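Local coordinates for GCN5-related N-acetyltransferase (Kribbella flavida, PDB 4MY0), which binds acetyl coenzyme A and probably transfers its acetyl group to amine substrates, possibly aminoglycosides, at residues 141-145 with 271-277; 164-168 with 195-200; 170-175 with 207-213; 212-216 with 239-243; 221-226 with 250-256. All blocks are in the same frame, centred on the assembly; numbering follows the deposited sequence.

Contact 1. Residues 141-145 with 271-277; sequences YRFSF and ADKQAHV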
# COMPACT_ATOMS: atom_id res chain seq x y z
N TYR C 141 9.57 14.38 18.56
CA TYR C 141 8.21 14.06 18.14
C TYR C 141 7.89 14.73 16.83
O TYR C 141 8.23 15.90 16.63
CB TYR C 141 7.18 14.58 19.16
CG TYR C 141 7.29 14.03 20.57
CD1 TYR C 141 6.56 12.92 20.96
CD2 TYR C 141 8.09 14.67 21.51
CE1 TYR C 141 6.64 12.44 22.27
CE2 TYR C 141 8.18 14.19 22.81
CZ TYR C 141 7.45 13.09 23.18
OH TYR C 141 7.55 12.62 24.48
N ARG C 142 7.21 14.02 15.93
CA ARG C 142 6.65 14.66 14.74
C ARG C 142 5.14 14.47 14.70
O ARG C 142 4.66 13.35 14.74
CB ARG C 142 7.29 14.15 13.43
CG ARG C 142 7.04 15.13 12.24
CD ARG C 142 7.30 14.49 10.86
NE ARG C 142 6.32 13.45 10.53
CZ ARG C 142 6.20 12.89 9.33
NH1 ARG C 142 7.00 13.28 8.35
NH2 ARG C 142 5.30 11.94 9.11
N PHE C 143 4.40 15.57 14.63
CA PHE C 143 2.94 15.49 14.53
C PHE C 143 2.47 16.01 13.18
O PHE C 143 3.18 16.78 12.53
CB PHE C 143 2.28 16.26 15.68
CG PHE C 143 2.54 15.65 17.04
CD1 PHE C 143 1.87 14.48 17.42
CD2 PHE C 143 3.45 16.21 17.91
CE1 PHE C 143 2.12 13.90 18.67
CE2 PHE C 143 3.70 15.63 19.17
CZ PHE C 143 3.03 14.48 19.54
N SER C 144 1.29 15.58 12.75
CA SER C 144 0.79 16.00 11.44
C SER C 144 -0.57 16.68 11.58
O SER C 144 -1.50 16.12 12.16
CB SER C 144 0.69 14.81 10.48
OG SER C 144 1.93 14.11 10.41
N PHE C 145 -0.67 17.89 11.02
CA PHE C 145 -1.90 18.66 11.09
C PHE C 145 -2.48 18.89 9.70
O PHE C 145 -1.78 18.71 8.69
CB PHE C 145 -1.63 20.02 11.75
CG PHE C 145 -0.99 19.90 13.12
CD1 PHE C 145 -1.77 19.81 14.25
CD2 PHE C 145 0.40 19.84 13.25
CE1 PHE C 145 -1.19 19.69 15.52
CE2 PHE C 145 1.00 19.72 14.52
CZ PHE C 145 0.21 19.64 15.65
N ALA C 271 -3.97 16.62 16.00
CA ALA C 271 -2.93 16.01 15.18
C ALA C 271 -3.33 14.57 14.84
O ALA C 271 -4.08 13.93 15.59
CB ALA C 271 -1.62 16.03 15.92
N ASP C 272 -2.86 14.07 13.70
CA ASP C 272 -3.16 12.69 13.30
C ASP C 272 -2.72 11.76 14.45
O ASP C 272 -1.73 12.04 15.13
CB ASP C 272 -2.38 12.35 12.02
CG ASP C 272 -2.86 11.07 11.34
OD1 ASP C 272 -3.00 11.10 10.10
OD2 ASP C 272 -3.07 10.04 12.02
N LYS C 273 -3.49 10.70 14.69
CA LYS C 273 -3.15 9.70 15.70
C LYS C 273 -1.74 9.17 15.43
O LYS C 273 -0.94 8.95 16.35
CB LYS C 273 -4.19 8.56 15.67
CG LYS C 273 -3.90 7.39 16.60
CD LYS C 273 -5.11 6.43 16.74
CE LYS C 273 -5.27 5.51 15.54
NZ LYS C 273 -6.40 4.54 15.73
N GLN C 274 -1.43 8.97 14.15
CA GLN C 274 -0.15 8.42 13.73
C GLN C 274 0.93 9.49 13.82
O GLN C 274 0.90 10.47 13.09
CB GLN C 274 -0.26 7.86 12.31
CG GLN C 274 -1.29 6.74 12.24
CD GLN C 274 -1.25 5.96 10.94
OE1 GLN C 274 -0.52 6.31 10.01
NE2 GLN C 274 -2.03 4.89 10.87
N ALA C 275 1.87 9.28 14.73
CA ALA C 275 2.96 10.24 14.96
C ALA C 275 4.30 9.53 14.94
O ALA C 275 4.35 8.29 14.99
CB ALA C 275 2.77 10.95 16.29
N HIS C 276 5.37 10.31 14.86
CA HIS C 276 6.72 9.76 14.94
C HIS C 276 7.24 10.09 16.32
O HIS C 276 7.13 11.23 16.77
CB HIS C 276 7.65 10.40 13.91
CG HIS C 276 7.38 9.98 12.50
ND1 HIS C 276 8.08 10.49 11.43
CD2 HIS C 276 6.49 9.10 11.99
CE1 HIS C 276 7.64 9.93 10.31
NE2 HIS C 276 6.67 9.08 10.63
N VAL C 277 7.80 9.08 16.99
CA VAL C 277 8.41 9.26 18.29
C VAL C 277 9.78 8.60 18.21
O VAL C 277 9.85 7.37 18.08
CB VAL C 277 7.56 8.62 19.41
CG1 VAL C 277 8.18 8.87 20.78
CG2 VAL C 277 6.12 9.17 19.38
O HOH W 1 0.63 13.02 13.90
O HOH W 2 1.23 11.38 10.30
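Arg142 holds its CG anti to the backbone N (chi1 -162°) and bends at chi3, while the CG of His276 sits anti to the carbonyl carbon, laying the guanidinium flat over the imidazole. The two side chains lie side by side on one face of an antiparallel beta pairing in the GNAT fold. Their planes are only 10° apart, with centres 3.9 Å from each other and NH2 of Arg142 3.3 Å from CE1 of His276. A serine in place of Arg142 would probably leave that face of the His276 ring without its cover and the imidazole freer to turn. Beneath the stack the backbones form a hydrogen-bonded pair, Arg142 N reaching His276 O at 2.9 Å. Phe143 lies on the other face, where small alanines suit its bulk: CD1 of Phe143 is 3.8 Å from CB of Ala275. Residues 274-276 also pair with a strand of the second subunit, extending the sheet across the interface. Beyond Ala275 a water accepts from Ser144 N and donates to Asp272 O and Gln274 O. Asp272 N returns to Ser144 O at 2.9 Å, and Asp272 OD2 closes an Asx turn by accepting from Gln274 N.

Contact 2. Residues 164-168 with 195-200; sequences GAKDA and IAEWLE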
# COMPACT_ATOMS: atom_id res chain seq x y z
N GLY C 164 16.20 35.77 6.59
CA GLY C 164 17.36 35.16 5.97
C GLY C 164 18.56 35.07 6.90
O GLY C 164 18.43 35.19 8.13
N ALA C 165 19.73 34.88 6.31
CA ALA C 165 20.96 34.60 7.05
C ALA C 165 21.26 35.60 8.16
O ALA C 165 21.72 35.21 9.25
CB ALA C 165 22.13 34.52 6.09
N LYS C 166 21.04 36.88 7.89
CA LYS C 166 21.40 37.94 8.82
C LYS C 166 20.52 37.96 10.08
O LYS C 166 20.80 38.71 11.01
CB LYS C 166 21.35 39.30 8.13
CG LYS C 166 22.31 39.44 6.96
CD LYS C 166 21.63 39.13 5.63
CE LYS C 166 22.64 38.77 4.53
NZ LYS C 166 23.67 39.82 4.32
N ASP C 167 19.46 37.16 10.09
CA ASP C 167 18.57 37.12 11.23
C ASP C 167 18.95 36.02 12.22
O ASP C 167 18.24 35.77 13.19
CB ASP C 167 17.13 36.92 10.75
CG ASP C 167 16.64 38.09 9.92
OD1 ASP C 167 16.66 39.23 10.42
OD2 ASP C 167 16.24 37.86 8.75
N ALA C 168 20.09 35.37 11.98
CA ALA C 168 20.50 34.24 12.81
C ALA C 168 20.58 34.62 14.29
O ALA C 168 20.09 33.89 15.13
CB ALA C 168 21.84 33.68 12.34
N ILE C 195 23.35 28.20 12.12
CA ILE C 195 21.98 28.68 11.97
C ILE C 195 21.85 29.57 10.74
O ILE C 195 20.88 29.49 10.01
CB ILE C 195 21.53 29.43 13.24
CG1 ILE C 195 21.22 28.40 14.33
CG2 ILE C 195 20.32 30.34 12.94
CD1 ILE C 195 21.24 28.96 15.70
N ALA C 196 22.86 30.40 10.51
CA ALA C 196 22.92 31.22 9.30
C ALA C 196 22.90 30.36 8.02
O ALA C 196 22.23 30.71 7.03
CB ALA C 196 24.15 32.14 9.33
N GLU C 197 23.64 29.24 8.03
CA GLU C 197 23.65 28.32 6.89
C GLU C 197 22.25 27.80 6.63
O GLU C 197 21.80 27.71 5.49
CB GLU C 197 24.60 27.14 7.16
CG GLU C 197 26.07 27.53 7.39
CD GLU C 197 26.98 26.32 7.60
OE1 GLU C 197 26.54 25.18 7.32
OE2 GLU C 197 28.14 26.51 8.03
N TRP C 198 21.57 27.46 7.71
CA TRP C 198 20.23 26.90 7.71
C TRP C 198 19.27 27.91 7.09
O TRP C 198 18.45 27.56 6.24
CB TRP C 198 19.88 26.57 9.16
CG TRP C 198 18.54 25.96 9.46
CD1 TRP C 198 17.95 24.88 8.85
CD2 TRP C 198 17.64 26.36 10.51
NE1 TRP C 198 16.73 24.61 9.43
CE2 TRP C 198 16.52 25.50 10.46
CE3 TRP C 198 17.67 27.37 11.48
CZ2 TRP C 198 15.44 25.62 11.34
CZ3 TRP C 198 16.59 27.49 12.36
CH2 TRP C 198 15.49 26.61 12.28
N LEU C 199 19.39 29.18 7.49
CA LEU C 199 18.50 30.23 7.01
C LEU C 199 18.86 30.71 5.60
O LEU C 199 18.01 31.27 4.91
CB LEU C 199 18.51 31.43 7.96
CG LEU C 199 17.99 31.18 9.38
CD1 LEU C 199 18.16 32.43 10.25
CD2 LEU C 199 16.55 30.72 9.37
N GLU C 200 20.10 30.50 5.17
CA GLU C 200 20.51 30.89 3.81
C GLU C 200 20.15 29.82 2.77
O GLU C 200 20.04 30.12 1.58
CB GLU C 200 22.00 31.25 3.75
CG GLU C 200 22.45 31.79 2.38
CD GLU C 200 23.68 32.68 2.46
OE1 GLU C 200 24.02 33.13 3.58
OE2 GLU C 200 24.31 32.93 1.41
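Ala168 and Ile195 meet methyl to methyl, CB of Ala168 lying 3.7 Å from CG2 of Ile195. That branch of Ile195 is anti to the backbone N, which leaves CG1 anti to the carbonyl carbon (chi1 -76°) and lets the side chain also touch Leu172 on helix 168-182. Next to this pair, Ala168 CB approaches Ala196 CB at 4.1 Å. Leu199 supplies the larger surface: its CD1 fits against Gly164 O at 3.5 Å and against Ala168 CA at 3.9 Å. Small residues suit this place because the backbones come very near, the CA atoms of Ala165 and Ala196 being 4.5 Å apart. At the margin, the carboxylate of Glu200 swings alongside Ala165, its OE1 3.4 Å from Ala165 CB.

A second shell fixes the loop that offers these surfaces. Residues 165-167 make a 3-10 turn leading into helix 168-182. Asp167 stands at the N-cap position of that helix, but its carboxylate folds back instead, OD2 accepting from Gly164 N at 3.0 Å through its anti lone pair, while OD1 forms a salt bridge with Arg161. Farther out, Leu199 rests on Phe171, Ala206 and Val215, so helix 192-200 packs beside the start of helix 168-182, both against strands of the second GNAT-type region.

No hydrogen bond links the two segments. Cohesion across them therefore rests on the close fit of methyl groups and backbone, and the polar bonds lie within the loop and between it and Arg161.

Contact 3. Residues 170-175 with 207-213; sequences RFLELV and YLAEDGF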
# COMPACT_ATOMS: atom_id res chain seq x y z
N ARG C 170 19.11 37.11 15.90
CA ARG C 170 17.77 37.39 16.41
C ARG C 170 17.01 36.10 16.75
O ARG C 170 16.29 36.04 17.75
CB ARG C 170 16.97 38.24 15.42
CG ARG C 170 15.54 38.51 15.86
CD ARG C 170 15.51 39.25 17.20
NE ARG C 170 14.16 39.63 17.60
CZ ARG C 170 13.85 40.17 18.77
NH1 ARG C 170 14.81 40.38 19.67
NH2 ARG C 170 12.59 40.50 19.05
N PHE C 171 17.18 35.07 15.91
CA PHE C 171 16.53 33.78 16.16
C PHE C 171 17.02 33.19 17.48
O PHE C 171 16.23 32.65 18.27
CB PHE C 171 16.84 32.79 15.02
CG PHE C 171 15.92 32.91 13.83
CD1 PHE C 171 15.39 31.78 13.24
CD2 PHE C 171 15.58 34.16 13.31
CE1 PHE C 171 14.54 31.89 12.14
CE2 PHE C 171 14.74 34.27 12.21
CZ PHE C 171 14.21 33.15 11.63
N LEU C 172 18.33 33.27 17.71
CA LEU C 172 18.92 32.78 18.95
C LEU C 172 18.41 33.52 20.17
O LEU C 172 18.21 32.91 21.22
CB LEU C 172 20.45 32.82 18.88
CG LEU C 172 20.96 31.62 18.08
CD1 LEU C 172 22.46 31.74 17.77
CD2 LEU C 172 20.64 30.33 18.84
N GLU C 173 18.22 34.83 20.05
CA GLU C 173 17.64 35.60 21.13
C GLU C 173 16.22 35.12 21.43
O GLU C 173 15.86 34.88 22.58
CB GLU C 173 17.62 37.10 20.80
CG GLU C 173 19.01 37.78 20.75
CD GLU C 173 18.93 39.30 20.53
OE1 GLU C 173 19.94 39.99 20.78
OE2 GLU C 173 17.86 39.80 20.11
N LEU C 174 15.40 34.98 20.39
CA LEU C 174 14.01 34.61 20.58
C LEU C 174 13.92 33.22 21.22
O LEU C 174 13.14 33.01 22.15
CB LEU C 174 13.27 34.63 19.25
CG LEU C 174 13.09 36.03 18.68
CD1 LEU C 174 12.46 35.99 17.30
CD2 LEU C 174 12.26 36.91 19.63
N VAL C 175 14.73 32.30 20.72
CA VAL C 175 14.75 30.93 21.23
C VAL C 175 15.19 30.96 22.70
O VAL C 175 14.59 30.28 23.54
CB VAL C 175 15.71 30.05 20.41
CG1 VAL C 175 16.12 28.81 21.18
CG2 VAL C 175 15.08 29.65 19.09
N TYR C 207 10.39 32.81 8.45
CA TYR C 207 9.65 34.06 8.65
C TYR C 207 9.81 34.53 10.08
O TYR C 207 9.90 33.72 11.00
CB TYR C 207 8.16 33.88 8.30
CG TYR C 207 8.03 33.56 6.83
CD1 TYR C 207 8.02 34.57 5.89
CD2 TYR C 207 8.04 32.24 6.39
CE1 TYR C 207 7.96 34.28 4.54
CE2 TYR C 207 7.98 31.94 5.03
CZ TYR C 207 7.95 32.98 4.12
OH TYR C 207 7.89 32.72 2.77
N LEU C 208 9.85 35.85 10.25
CA LEU C 208 10.17 36.45 11.54
C LEU C 208 9.12 37.49 11.93
O LEU C 208 8.77 38.37 11.14
CB LEU C 208 11.54 37.11 11.47
CG LEU C 208 11.98 37.92 12.69
CD1 LEU C 208 12.17 37.00 13.88
CD2 LEU C 208 13.26 38.69 12.39
N ALA C 209 8.62 37.38 13.16
CA ALA C 209 7.78 38.43 13.74
C ALA C 209 8.57 39.10 14.86
O ALA C 209 9.70 38.69 15.14
CB ALA C 209 6.49 37.84 14.27
N GLU C 210 7.98 40.09 15.52
CA GLU C 210 8.63 40.79 16.63
C GLU C 210 9.01 39.84 17.78
O GLU C 210 10.06 40.00 18.40
CB GLU C 210 7.72 41.91 17.15
CG GLU C 210 8.30 42.73 18.29
CD GLU C 210 7.58 44.06 18.47
OE1 GLU C 210 6.36 44.12 18.17
OE2 GLU C 210 8.22 45.04 18.90
N ASP C 211 8.16 38.84 18.03
CA ASP C 211 8.39 37.92 19.15
C ASP C 211 8.20 36.45 18.75
O ASP C 211 7.58 35.66 19.48
CB ASP C 211 7.46 38.27 20.31
CG ASP C 211 5.99 38.09 19.96
OD1 ASP C 211 5.18 37.86 20.87
OD2 ASP C 211 5.66 38.16 18.75
N GLY C 212 8.75 36.08 17.59
CA GLY C 212 8.66 34.71 17.13
C GLY C 212 9.19 34.48 15.74
O GLY C 212 9.46 35.43 14.99
N PHE C 213 9.34 33.21 15.38
CA PHE C 213 9.71 32.86 14.02
C PHE C 213 9.25 31.45 13.64
O PHE C 213 8.89 30.65 14.50
CB PHE C 213 11.22 32.98 13.81
CG PHE C 213 12.04 31.97 14.57
CD1 PHE C 213 12.74 32.35 15.72
CD2 PHE C 213 12.17 30.66 14.12
CE1 PHE C 213 13.52 31.44 16.41
CE2 PHE C 213 12.95 29.73 14.82
CZ PHE C 213 13.62 30.12 15.96
O HOH W 3 12.02 39.99 15.67
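Helix 170-175 passes over strand 207-209 with the two axes 58° apart and 10.7 Å from each other, and the hairpin's return strand brings Gly212 CA within 6.4 Å of Leu174 CA. The centre of the contact is a face-to-face stack of Phe171 on Phe213, ring planes 18° apart and centroids 3.9 Å. Phe213 takes a chi1 of 68°, its CG between the backbone N and the carbonyl carbon, and this lifts its ring off the strand to lie against the helix. The CB of Phe213 also sits over the face of the Phe171 ring as a CH-pi contact. Aliphatic branches seal the edge of the Phe213 ring: CG2 of Val175 meets its CZ at 3.5 Å, and CD1 of Leu174 lies in its plane. The same CD1 of Leu174 touches CD1 of Leu208 at 3.6 Å, so Leu174 meets side chains of both strands.

At the more exposed end Arg170 grips the hairpin turn. Its NH2 donates to Glu210 O at 2.7 Å, in the guanidinium plane though by a bent bond, and NE reaches Ala209 O through one water. NH1 is held by a salt bridge to Glu173 OE2 at 3.1 Å, and Leu174 CD2 lies over a guanidinium face. An arginine suits this spot because its several N-H groups can serve the turn and the helix together.

Helix 168-182 thus packs on the hairpin 205-209/212-219 of the GNAT-type sheet, where Val215 of strand 212-219 touches Phe171 and Val229 of strand 222-230 backs Phe213.

Contact 4. Residues 212-216 with 239-243; sequences GFVVY and LWATV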
# COMPACT_ATOMS: atom_id res chain seq x y z
N GLY C 212 8.75 36.08 17.59
CA GLY C 212 8.66 34.71 17.13
C GLY C 212 9.19 34.48 15.74
O GLY C 212 9.46 35.43 14.99
N PHE C 213 9.34 33.21 15.38
CA PHE C 213 9.71 32.86 14.02
C PHE C 213 9.25 31.45 13.64
O PHE C 213 8.89 30.65 14.50
CB PHE C 213 11.22 32.98 13.81
CG PHE C 213 12.04 31.97 14.57
CD1 PHE C 213 12.74 32.35 15.72
CD2 PHE C 213 12.17 30.66 14.12
CE1 PHE C 213 13.52 31.44 16.41
CE2 PHE C 213 12.95 29.73 14.82
CZ PHE C 213 13.62 30.12 15.96
N VAL C 214 9.29 31.15 12.35
CA VAL C 214 9.00 29.79 11.91
C VAL C 214 9.92 29.48 10.73
O VAL C 214 10.22 30.36 9.90
CB VAL C 214 7.51 29.61 11.52
CG1 VAL C 214 7.15 30.52 10.36
CG2 VAL C 214 7.19 28.14 11.17
N VAL C 215 10.42 28.25 10.70
CA VAL C 215 11.20 27.77 9.58
C VAL C 215 10.55 26.50 9.08
O VAL C 215 10.32 25.57 9.86
CB VAL C 215 12.65 27.49 9.97
CG1 VAL C 215 13.46 27.07 8.74
CG2 VAL C 215 13.27 28.73 10.63
N TYR C 216 10.22 26.45 7.80
CA TYR C 216 9.60 25.26 7.24
C TYR C 216 10.07 24.99 5.82
O TYR C 216 10.82 25.78 5.23
CB TYR C 216 8.07 25.32 7.33
CG TYR C 216 7.41 26.38 6.48
CD1 TYR C 216 6.75 26.05 5.30
CD2 TYR C 216 7.41 27.71 6.87
CE1 TYR C 216 6.14 27.02 4.53
CE2 TYR C 216 6.80 28.69 6.11
CZ TYR C 216 6.17 28.34 4.94
OH TYR C 216 5.54 29.32 4.20
N LEU C 239 2.09 32.90 12.67
CA LEU C 239 3.15 32.08 12.10
C LEU C 239 2.59 30.74 11.63
O LEU C 239 2.96 30.26 10.55
CB LEU C 239 4.27 31.86 13.11
CG LEU C 239 5.10 33.09 13.50
CD1 LEU C 239 6.00 32.74 14.65
CD2 LEU C 239 5.92 33.60 12.32
N TRP C 240 1.71 30.12 12.41
CA TRP C 240 1.03 28.91 11.94
C TRP C 240 0.20 29.22 10.70
O TRP C 240 0.12 28.42 9.78
CB TRP C 240 0.14 28.28 13.02
CG TRP C 240 0.93 27.53 14.04
CD1 TRP C 240 1.11 27.86 15.36
CD2 TRP C 240 1.67 26.32 13.83
NE1 TRP C 240 1.92 26.92 15.97
CE2 TRP C 240 2.28 25.97 15.05
CE3 TRP C 240 1.90 25.50 12.71
CZ2 TRP C 240 3.10 24.84 15.19
CZ3 TRP C 240 2.70 24.39 12.84
CH2 TRP C 240 3.29 24.06 14.08
N ALA C 241 -0.43 30.39 10.69
CA ALA C 241 -1.27 30.74 9.55
C ALA C 241 -0.41 30.99 8.30
O ALA C 241 -0.83 30.68 7.18
CB ALA C 241 -2.16 31.95 9.87
N THR C 242 0.80 31.52 8.49
CA THR C 242 1.77 31.63 7.39
C THR C 242 2.06 30.27 6.76
O THR C 242 1.99 30.11 5.54
CB THR C 242 3.08 32.28 7.86
OG1 THR C 242 2.79 33.54 8.47
CG2 THR C 242 4.03 32.50 6.68
N VAL C 243 2.39 29.28 7.59
CA VAL C 243 2.64 27.93 7.08
C VAL C 243 1.40 27.36 6.39
O VAL C 243 1.47 26.84 5.26
CB VAL C 243 3.08 26.97 8.20
CG1 VAL C 243 3.39 25.58 7.63
CG2 VAL C 243 4.29 27.52 8.95
O HOH W 4 3.01 28.23 3.05
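Strand 212-216 and helix 239-243 run nearly in the same direction, their axes 22° apart and 8.8 Å from each other, the nearest CA atoms being those of Val214 and Leu239. Gly212 suits its place because any CB there would be pressed against Leu239. The leucine's methyls are shared out accordingly: CD1 of Leu239 lies 3.5 Å from Phe213 N, on the bare backbone, and CD2 of Leu239 touches CG1 of Val214 at 3.9 Å, the two side chains sliding past each other. The other branch of Val214, CG2, meets CG2 of Val243 at 3.7 Å.

That methyl of Val243 also sits over the face of the Tyr216 ring, 4.1 Å from the centroid and 24° off the ring normal, as a CH-pi contact. Tyr216 reaches it because its CG lies between the backbone N and the carbonyl carbon (chi1 66°), swinging the ring up toward the helix.

Helix 233-244 is the connecting helix of a beta-alpha-beta unit of the GNAT fold, entered from strand 222-230 and left for strand 252-256, and it packs here through branched aliphatic side chains against a fully buried face of the sheet. A leucine in place of Tyr216 would probably lose the flat face under Val243 and leave the water at the hydroxyl without that partner. The water lies 3.0 Å from Tyr216 OH and gives a hydrogen bond to Val243 O, also at 3.0 Å. Tyr216 and Thr242 both pack on Pro92 of the third subunit.

Contact 5. Residues 221-226 with 250-256; sequences GDLQVD and ARTVHAY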
# COMPACT_ATOMS: atom_id res chain seq x y z
N GLY C 221 5.36 16.86 -1.13
CA GLY C 221 4.01 17.34 -1.38
C GLY C 221 3.36 17.95 -0.15
O GLY C 221 2.38 18.69 -0.26
N ASP C 222 3.88 17.62 1.03
CA ASP C 222 3.40 18.31 2.24
C ASP C 222 4.42 19.33 2.74
O ASP C 222 5.53 19.44 2.20
CB ASP C 222 3.07 17.30 3.33
CG ASP C 222 1.91 16.38 2.94
OD1 ASP C 222 0.88 16.90 2.44
OD2 ASP C 222 2.06 15.15 3.13
N LEU C 223 4.05 20.07 3.77
CA LEU C 223 4.98 21.00 4.39
C LEU C 223 5.44 20.43 5.72
O LEU C 223 4.71 19.67 6.39
CB LEU C 223 4.34 22.38 4.57
CG LEU C 223 3.99 23.11 3.28
CD1 LEU C 223 3.14 24.33 3.59
CD2 LEU C 223 5.25 23.52 2.54
N GLN C 224 6.66 20.77 6.09
CA GLN C 224 7.22 20.30 7.34
C GLN C 224 7.78 21.50 8.09
O GLN C 224 8.58 22.26 7.55
CB GLN C 224 8.34 19.31 7.07
CG GLN C 224 9.17 19.02 8.31
CD GLN C 224 10.37 18.16 8.01
OE1 GLN C 224 10.23 17.01 7.61
NE2 GLN C 224 11.57 18.72 8.20
N VAL C 225 7.36 21.67 9.34
CA VAL C 225 7.87 22.75 10.17
C VAL C 225 9.07 22.21 10.96
O VAL C 225 8.94 21.23 11.70
CB VAL C 225 6.78 23.26 11.12
CG1 VAL C 225 7.35 24.24 12.14
CG2 VAL C 225 5.65 23.91 10.31
N ASP C 226 10.25 22.81 10.76
CA ASP C 226 11.45 22.41 11.50
C ASP C 226 11.41 23.01 12.89
O ASP C 226 11.89 22.41 13.86
CB ASP C 226 12.73 22.90 10.80
CG ASP C 226 13.06 22.12 9.54
OD1 ASP C 226 12.54 20.99 9.36
OD2 ASP C 226 13.87 22.64 8.74
N ALA C 250 -0.64 22.08 -0.37
CA ALA C 250 -0.27 21.10 0.65
C ALA C 250 -1.44 20.84 1.58
O ALA C 250 -1.92 21.76 2.25
CB ALA C 250 0.94 21.59 1.44
N ARG C 251 -1.91 19.60 1.62
CA ARG C 251 -3.04 19.23 2.47
C ARG C 251 -2.58 19.08 3.92
O ARG C 251 -3.33 19.37 4.86
CB ARG C 251 -3.70 17.94 1.98
CG ARG C 251 -4.73 18.12 0.86
CD ARG C 251 -4.11 18.72 -0.41
NE ARG C 251 -5.01 18.68 -1.56
CZ ARG C 251 -5.66 19.74 -2.05
NH1 ARG C 251 -6.45 19.60 -3.10
NH2 ARG C 251 -5.50 20.94 -1.49
N THR C 252 -1.34 18.66 4.08
CA THR C 252 -0.83 18.28 5.40
C THR C 252 0.42 19.06 5.80
O THR C 252 1.31 19.31 4.98
CB THR C 252 -0.55 16.77 5.41
OG1 THR C 252 -1.78 16.07 5.19
CG2 THR C 252 0.07 16.32 6.74
N VAL C 253 0.49 19.45 7.07
CA VAL C 253 1.69 20.04 7.64
C VAL C 253 2.25 19.16 8.74
O VAL C 253 1.59 18.94 9.75
CB VAL C 253 1.40 21.41 8.26
CG1 VAL C 253 2.68 21.94 8.93
CG2 VAL C 253 0.90 22.40 7.21
N HIS C 254 3.47 18.64 8.56
CA HIS C 254 4.11 17.89 9.62
C HIS C 254 4.90 18.89 10.48
O HIS C 254 5.44 19.87 9.96
CB HIS C 254 5.05 16.83 9.04
CG HIS C 254 4.41 15.90 8.06
ND1 HIS C 254 3.39 15.03 8.41
CD2 HIS C 254 4.65 15.69 6.74
CE1 HIS C 254 3.03 14.33 7.35
NE2 HIS C 254 3.78 14.71 6.32
N ALA C 255 4.95 18.67 11.79
CA ALA C 255 5.72 19.58 12.64
C ALA C 255 6.52 18.85 13.70
O ALA C 255 6.03 17.92 14.36
CB ALA C 255 4.83 20.62 13.27
N TYR C 256 7.76 19.28 13.85
CA TYR C 256 8.58 18.86 14.97
C TYR C 256 8.34 19.82 16.12
O TYR C 256 8.59 21.03 15.99
CB TYR C 256 10.05 18.80 14.58
CG TYR C 256 10.32 17.65 13.65
CD1 TYR C 256 10.47 16.36 14.16
CD2 TYR C 256 10.40 17.84 12.27
CE1 TYR C 256 10.70 15.29 13.32
CE2 TYR C 256 10.64 16.76 11.42
CZ TYR C 256 10.79 15.49 11.97
OH TYR C 256 11.02 14.41 11.15
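Leu223 and Val225 exchange backbone bonds with Thr252, His254 and Tyr256 in the regular stagger of parallel strands. Leu223 N donates to Thr252 O at 3.1 Å, and Leu223 O accepts from His254 N at 2.7 Å. Then Val225 N reaches His254 O at 2.7 Å, and Val225 O takes Tyr256 N in an almost straight bond of 178°. The CA hydrogens of Val253 and Gln224 give further contacts to Leu223 O and His254 O.

These strands precede and follow the connecting helix of the GNAT beta-alpha-beta unit, which packs on one face of the pair: Val225, Val253 and Ala255 are covered there by Trp240 and Val243 of helix 233-244. CG2 of Val225 meets CG1 of Val253 at 3.8 Å.

The opposite face is polar. At one end Asp222 OD1 accepts a weak, bent bond from Thr252 N at 3.3 Å. The ring of His254 is fixed from the neighbouring strand, where Ser144 OG pairs with its ND1. Gln224 extends with CG anti to the backbone N (chi1 167°), and its amide stands nearly perpendicular to the Tyr256 ring, at whose edge its CD lies. NE2 of Gln224 donates a hydrogen bond to Asp226 OD1 at 2.7 Å.

In the fold
Contacts 1 and 5 share the work of building the sheet: strand 252-256 adjoins strand 135-146, and Phe143 O of one contact bonds to Ala255 N of the other. Both rest on backbone hydrogen bonds and carry polar side chains on a partly exposed face. Contacts 3 and 4 use the same strand, 212-219, from its two sides, helix 168-182 through stacked aromatics and helix 233-244 through aliphatic groups, and contact 4 is the more completely buried. Contact 2, partly exposed, lies beside contact 3, joined to it where helix 192-200 meets helix 168-182, and relies on small methyl groups without any hydrogen bond between its segments.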